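Local coordinates for protein dimethyl-sulfide monooxygenase (Hyphomicrobium sulfonivorans, PDB 6AK1) that oxidises dimethyl sulfide to methanethiol and formaldehyde as an FMN-, NADH- and oxygen-dependent monooxygenase, the first step in breaking that compound down, at residues M44-G49 against G403-F408. Numbering follows the deposited sequence.
Sequences MELERG and GSVTDF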
loop_
_atom_site.group_PDB
_atom_site.type_symbol
_atom_site.label_atom_id
_atom_site.label_comp_id
_atom_site.label_asym_id
_atom_site.label_seq_id
_atom_site.Cartn_x
_atom_site.Cartn_y
_atom_site.Cartn_z
ATOM N N MET A 44 13.835 -10.471 5.563
ATOM C CA MET A 44 15.096 -10.379 6.287
ATOM C C MET A 44 16.027 -9.360 5.645
ATOM O O MET A 44 16.719 -8.614 6.348
ATOM C CB MET A 44 15.766 -11.746 6.347
ATOM C CG MET A 44 14.977 -12.773 7.144
ATOM S SD MET A 44 15.998 -14.218 7.536
ATOM C CE MET A 44 15.934 -15.111 5.997
ATOM N N GLU A 45 16.054 -9.322 4.308
ATOM C CA GLU A 45 16.908 -8.385 3.596
ATOM C C GLU A 45 16.475 -6.938 3.839
ATOM O O GLU A 45 17.328 -6.047 3.919
ATOM C CB GLU A 45 16.901 -8.721 2.102
ATOM C CG GLU A 45 17.622 -7.716 1.219
ATOM C CD GLU A 45 19.150 -7.820 1.303
ATOM O OE1 GLU A 45 19.657 -8.453 2.250
ATOM O OE2 GLU A 45 19.840 -7.275 0.409
ATOM N N LEU A 46 15.167 -6.693 3.995
ATOM C CA LEU A 46 14.700 -5.358 4.364
ATOM C C LEU A 46 15.202 -4.927 5.738
ATOM O O LEU A 46 15.446 -3.736 5.947
ATOM C CB LEU A 46 13.171 -5.297 4.322
ATOM C CG LEU A 46 12.498 -5.396 2.941
ATOM C CD1 LEU A 46 11.051 -5.007 3.025
ATOM C CD2 LEU A 46 13.189 -4.514 1.938
ATOM N N GLU A 47 15.368 -5.859 6.688
ATOM C CA GLU A 47 15.850 -5.444 8.007
ATOM C C GLU A 47 17.350 -5.186 8.015
ATOM O O GLU A 47 17.822 -4.348 8.784
ATOM C CB GLU A 47 15.493 -6.482 9.084
ATOM C CG GLU A 47 14.021 -6.546 9.330
ATOM C CD GLU A 47 13.627 -7.035 10.715
ATOM O OE1 GLU A 47 14.335 -7.872 11.318
ATOM O OE2 GLU A 47 12.579 -6.576 11.201
ATOM N N ARG A 48 18.108 -5.873 7.166
ATOM C CA ARG A 48 19.519 -5.544 7.007
ATOM C C ARG A 48 19.707 -4.074 6.640
ATOM O O ARG A 48 20.708 -3.459 7.025
ATOM C CB ARG A 48 20.157 -6.459 5.950
ATOM C CG ARG A 48 21.657 -6.243 5.743
ATOM C CD ARG A 48 22.240 -7.226 4.747
ATOM N NE ARG A 48 21.897 -6.948 3.353
ATOM C CZ ARG A 48 22.609 -6.163 2.546
ATOM N NH1 ARG A 48 23.697 -5.549 3.001
ATOM N NH2 ARG A 48 22.236 -5.984 1.281
ATOM N N GLY A 49 18.750 -3.487 5.926
ATOM C CA GLY A 49 18.791 -2.083 5.581
ATOM C C GLY A 49 17.872 -1.192 6.387
ATOM O O GLY A 49 17.739 -0.011 6.043
ATOM N N GLY A 403 17.347 -7.773 -6.346
ATOM C CA GLY A 403 18.501 -6.900 -6.522
ATOM C C GLY A 403 18.180 -5.428 -6.334
ATOM O O GLY A 403 19.028 -4.656 -5.870
ATOM N N SER A 404 16.949 -5.021 -6.672
ATOM C CA SER A 404 16.575 -3.617 -6.541
ATOM C C SER A 404 16.683 -3.151 -5.095
ATOM O O SER A 404 17.203 -2.065 -4.828
ATOM C CB SER A 404 15.161 -3.405 -7.075
ATOM O OG SER A 404 14.521 -2.349 -6.379
ATOM N N VAL A 405 16.217 -3.973 -4.151
ATOM C CA VAL A 405 16.324 -3.662 -2.725
ATOM C C VAL A 405 17.760 -3.815 -2.236
ATOM O O VAL A 405 18.276 -2.962 -1.496
ATOM C CB VAL A 405 15.373 -4.567 -1.926
ATOM C CG1 VAL A 405 15.801 -4.619 -0.473
ATOM C CG2 VAL A 405 13.936 -4.102 -2.058
ATOM N N THR A 406 18.420 -4.905 -2.632
ATOM C CA THR A 406 19.811 -5.135 -2.252
ATOM C C THR A 406 20.726 -4.016 -2.739
ATOM O O THR A 406 21.590 -3.546 -1.987
ATOM C CB THR A 406 20.276 -6.486 -2.795
ATOM O OG1 THR A 406 19.472 -7.521 -2.216
ATOM C CG2 THR A 406 21.746 -6.738 -2.434
ATOM N N ASP A 407 20.559 -3.574 -3.992
ATOM C CA ASP A 407 21.385 -2.474 -4.496
ATOM C C ASP A 407 21.111 -1.180 -3.732
ATOM O O ASP A 407 22.044 -0.434 -3.403
ATOM C CB ASP A 407 21.139 -2.249 -5.990
ATOM C CG ASP A 407 21.866 -3.239 -6.869
ATOM O OD1 ASP A 407 22.724 -3.999 -6.359
ATOM O OD2 ASP A 407 21.577 -3.240 -8.092
ATOM N N PHE A 408 19.835 -0.886 -3.452
ATOM C CA PHE A 408 19.518 0.293 -2.652
ATOM C C PHE A 408 20.213 0.246 -1.298
ATOM O O PHE A 408 20.824 1.230 -0.866
ATOM C CB PHE A 408 18.009 0.429 -2.456
ATOM C CG PHE A 408 17.593 1.806 -2.030
ATOM C CD1 PHE A 408 17.559 2.146 -0.693
ATOM C CD2 PHE A 408 17.271 2.775 -2.982
ATOM C CE1 PHE A 408 17.201 3.412 -0.295
ATOM C CE2 PHE A 408 16.907 4.052 -2.585
ATOM C CZ PHE A 408 16.874 4.370 -1.245
#
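Glu45 and Thr406 meet at about a right angle between two outer helices of the TIM barrel, 36-48 and 403-418, which run nearly parallel here (16° between the short segments). These follow the neighbouring strands 6-12 and 393-397, so the contact joins the first and last helices of the barrel wall. Glu45 CB points toward helix 403-418 and CG stands anti to the backbone N (chi1 173°); the chain then bends at chi2 (76°), and OE2 accepts a hydrogen bond of 2.7 Å from Thr406 OG1. Glutamate is long enough to span the helices; threonine supplies the donor, while its CG2 methyl lies 3.8 Å from Arg48 NH2, at the guanidinium edge. One turn on, Arg48 grips the carboxylate side-on, NE to Glu45 OE1 and NH2 to Glu45 OE2, each 2.9 Å and nearly straight, both nitrogens lying above the carboxylate plane. Arg48 NH2 and the threonine hydroxyl approach OE2 from opposite faces, which should hold the carboxylate against rotation. Arg48 NH2 also salt-bridges Asp410. An alanine in place of Glu45 would probably leave the Thr406 hydroxyl without this acceptor and Arg48 without one of these acid partners, its guanidinium freer to turn. Toward the barrel, where Ala9 touches both, buried Leu46 and Val405 offer methyl groups, their branched side chains crossing at about a right angle with Leu46 CD2 3.6 Å from Val405 CG1.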